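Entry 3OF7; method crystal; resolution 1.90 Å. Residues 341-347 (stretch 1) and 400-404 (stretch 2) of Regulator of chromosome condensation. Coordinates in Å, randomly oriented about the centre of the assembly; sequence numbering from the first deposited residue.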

ATOM      1  N   ASP A 341      18.970   6.956  -0.730  1.00 16.70           N
ATOM      2  CA  ASP A 341      20.004   6.070  -0.159  1.00 16.91           C
ATOM      3  C   ASP A 341      19.900   4.631  -0.649  1.00 16.72           C
ATOM      4  O   ASP A 341      20.918   3.961  -0.862  1.00 16.73           O
ATOM      5  CB  ASP A 341      19.967   6.078   1.382  1.00 17.84           C
ATOM      6  CG  ASP A 341      20.230   7.449   1.975  1.00 18.68           C
ATOM      7  OD1 ASP A 341      21.163   8.142   1.512  1.00 20.13           O
ATOM      8  OD2 ASP A 341      19.502   7.844   2.914  1.00 17.77           O
ATOM      9  N   MET A 342      18.669   4.147  -0.813  1.00 15.52           N
ATOM     10  CA  MET A 342      18.445   2.783  -1.305  1.00 15.20           C
ATOM     11  C   MET A 342      17.751   2.817  -2.666  1.00 14.79           C
ATOM     12  O   MET A 342      17.029   1.886  -3.030  1.00 14.25           O
ATOM     13  CB  MET A 342      17.635   1.958  -0.291  1.00 14.91           C
ATOM     14  CG  MET A 342      18.387   1.673   1.025  1.00 15.57           C
ATOM     15  SD  MET A 342      17.391   1.006   2.391  1.00  9.95           S
ATOM     16  CE  MET A 342      17.142   2.472   3.391  1.00 14.55           C
ATOM     17  N   PHE A 343      17.987   3.904  -3.402  1.00 14.31           N
ATOM     18  CA  PHE A 343      17.421   4.109  -4.736  1.00 14.46           C
ATOM     19  C   PHE A 343      15.892   4.093  -4.742  1.00 14.11           C
ATOM     20  O   PHE A 343      15.281   3.747  -5.761  1.00 14.32           O
ATOM     21  CB  PHE A 343      17.948   3.065  -5.733  1.00 14.21           C
ATOM     22  CG  PHE A 343      19.435   3.165  -6.028  1.00 14.88           C
ATOM     23  CD1 PHE A 343      20.097   4.396  -6.016  1.00 16.23           C
ATOM     24  CD2 PHE A 343      20.150   2.019  -6.369  1.00 16.24           C
ATOM     25  CE1 PHE A 343      21.477   4.484  -6.310  1.00 16.88           C
ATOM     26  CE2 PHE A 343      21.529   2.089  -6.675  1.00 17.65           C
ATOM     27  CZ  PHE A 343      22.184   3.335  -6.641  1.00 18.19           C
ATOM     28  N   GLU A 344      15.277   4.469  -3.615  1.00 13.45           N
ATOM     29  CA  GLU A 344      13.822   4.380  -3.468  1.00 13.43           C
ATOM     30  C   GLU A 344      13.094   5.138  -4.567  1.00 13.37           C
ATOM     31  O   GLU A 344      12.094   4.648  -5.096  1.00 13.09           O
ATOM     32  CB  GLU A 344      13.355   4.861  -2.082  1.00 13.12           C
ATOM     33  CG  GLU A 344      13.839   3.999  -0.915  1.00 13.44           C
ATOM     34  CD  GLU A 344      15.137   4.497  -0.271  1.00 15.02           C
ATOM     35  OE1 GLU A 344      16.024   5.031  -0.985  1.00 12.61           O
ATOM     36  OE2 GLU A 344      15.274   4.328   0.966  1.00 15.40           O
ATOM     37  N   VAL A 345      13.604   6.322  -4.916  1.00 14.11           N
ATOM     38  CA  VAL A 345      12.936   7.188  -5.899  1.00 14.77           C
ATOM     39  C   VAL A 345      13.127   6.752  -7.366  1.00 15.43           C
ATOM     40  O   VAL A 345      12.403   7.222  -8.249  1.00 15.77           O
ATOM     41  CB  VAL A 345      13.289   8.689  -5.708  1.00 14.83           C
ATOM     42  CG1 VAL A 345      12.714   9.183  -4.382  1.00 14.85           C
ATOM     43  CG2 VAL A 345      14.800   8.902  -5.755  1.00 14.65           C
ATOM     44  N   GLY A 346      14.089   5.862  -7.615  1.00 15.95           N
ATOM     45  CA  GLY A 346      14.258   5.240  -8.934  1.00 16.88           C
ATOM     46  C   GLY A 346      14.735   6.183 -10.025  1.00 18.30           C
ATOM     47  O   GLY A 346      14.386   6.002 -11.198  1.00 17.44           O
ATOM     48  N   ILE A 347      15.510   7.194  -9.625  1.00 19.08           N
ATOM     49  CA  ILE A 347      16.123   8.154 -10.554  1.00 20.79           C
ATOM     50  C   ILE A 347      17.624   7.828 -10.670  1.00 21.91           C
ATOM     51  O   ILE A 347      18.311   7.703  -9.651  1.00 22.34           O
ATOM     52  CB  ILE A 347      15.912   9.623 -10.082  1.00 20.59           C
ATOM     53  CG1 ILE A 347      14.413   9.945  -9.955  1.00 20.55           C
ATOM     54  CG2 ILE A 347      16.607  10.612 -11.023  1.00 20.85           C
ATOM     55  CD1 ILE A 347      14.094  11.157  -9.100  1.00 20.62           C
ATOM     56  N   SER A 400      10.300  -3.169 -11.079  1.00 15.18           N
ATOM     57  CA  SER A 400      10.618  -2.935  -9.677  1.00 14.65           C
ATOM     58  C   SER A 400      11.946  -2.213  -9.514  1.00 14.50           C
ATOM     59  O   SER A 400      12.785  -2.198 -10.426  1.00 14.06           O
ATOM     60  CB  SER A 400      10.650  -4.268  -8.919  1.00 14.20           C
ATOM     61  OG  SER A 400      11.645  -5.120  -9.463  1.00 16.06           O
ATOM     62  N   TRP A 401      12.128  -1.614  -8.341  1.00 14.41           N
ATOM     63  CA  TRP A 401      13.363  -0.922  -8.007  1.00 14.38           C
ATOM     64  C   TRP A 401      13.416  -0.620  -6.515  1.00 14.62           C
ATOM     65  O   TRP A 401      12.415  -0.772  -5.800  1.00 14.17           O
ATOM     66  CB  TRP A 401      13.512   0.375  -8.812  1.00 14.42           C
ATOM     67  CG  TRP A 401      12.509   1.476  -8.486  1.00 14.44           C
ATOM     68  CD1 TRP A 401      12.731   2.585  -7.714  1.00 14.39           C
ATOM     69  CD2 TRP A 401      11.153   1.581  -8.953  1.00 14.96           C
ATOM     70  NE1 TRP A 401      11.608   3.373  -7.675  1.00 13.75           N
ATOM     71  CE2 TRP A 401      10.620   2.778  -8.419  1.00 14.46           C
ATOM     72  CE3 TRP A 401      10.335   0.773  -9.761  1.00 14.73           C
ATOM     73  CZ2 TRP A 401       9.306   3.196  -8.672  1.00 14.55           C
ATOM     74  CZ3 TRP A 401       9.025   1.186 -10.013  1.00 14.96           C
ATOM     75  CH2 TRP A 401       8.524   2.391  -9.470  1.00 16.24           C
ATOM     76  N   GLY A 402      14.592  -0.201  -6.059  1.00 15.07           N
ATOM     77  CA  GLY A 402      14.783   0.160  -4.668  1.00 15.25           C
ATOM     78  C   GLY A 402      15.694  -0.804  -3.934  1.00 15.90           C
ATOM     79  O   GLY A 402      16.581  -1.412  -4.527  1.00 15.58           O
ATOM     80  N   PHE A 403      15.469  -0.910  -2.630  1.00 15.86           N
ATOM     81  CA  PHE A 403      16.285  -1.723  -1.736  1.00 16.56           C
ATOM     82  C   PHE A 403      16.281  -3.189  -2.171  1.00 16.94           C
ATOM     83  O   PHE A 403      15.218  -3.781  -2.365  1.00 16.76           O
ATOM     84  CB  PHE A 403      15.737  -1.579  -0.319  1.00 16.48           C
ATOM     85  CG  PHE A 403      16.596  -2.212   0.747  1.00 18.04           C
ATOM     86  CD1 PHE A 403      16.032  -3.080   1.672  1.00 19.77           C
ATOM     87  CD2 PHE A 403      17.954  -1.923   0.837  1.00 19.07           C
ATOM     88  CE1 PHE A 403      16.818  -3.660   2.685  1.00 21.46           C
ATOM     89  CE2 PHE A 403      18.746  -2.477   1.843  1.00 19.51           C
ATOM     90  CZ  PHE A 403      18.177  -3.356   2.764  1.00 21.05           C
ATOM     91  N   GLY A 404      17.471  -3.765  -2.334  1.00 17.50           N
ATOM     92  CA  GLY A 404      17.597  -5.101  -2.908  1.00 18.21           C
ATOM     93  C   GLY A 404      17.913  -6.238  -1.956  1.00 18.95           C
ATOM     94  O   GLY A 404      17.763  -7.407  -2.311  1.00 19.09           O
TER
HETATM   95  O   HOH W   1      11.540   2.001  -4.531  1.00 11.51           O

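Two sites hold the stretches together: the Trp401 indole against the turn, and Met342 over the Phe403 ring. Trp401, with chi1 at 67° (p) and chi2 at 102°, turns its indole edge to the type I turn from Phe343 to Gly346. Its NE1 gives a weak hydrogen bond to Glu344 O at 2.9 Å, bent to 127° at the hydrogen. Phe343 O lies near the ring plane, 3.4 Å from Trp401 CD1. Phe343 O also closes the turn, accepting a hydrogen bond from Gly346 N at 3.1 Å. Gly346 suits the end of the turn doubly: its phi is positive, and a CB would come within 2.5 Å of Trp401 NE1. A water donates to both Glu344 O and Trp401 O, adding a second link.

At the other end, Met342 points toward its partner and runs out through m and t, placing SD over one face of Phe403, whose chi1 is t; Met342 SD sits 3.8 Å from the Phe403 ring centroid. Glu344 points away from stretch 2, its m chi1 and off-well chi2 bringing Glu344 OE1 back to Met342 N at 2.8 Å, which braces the loop internally. Between the two sites, Gly402 CA packs 3.3 Å from Met342 O in a CA-H...O contact; its backbone angles by themselves call for glycine. Together the stretches bury 289 Å².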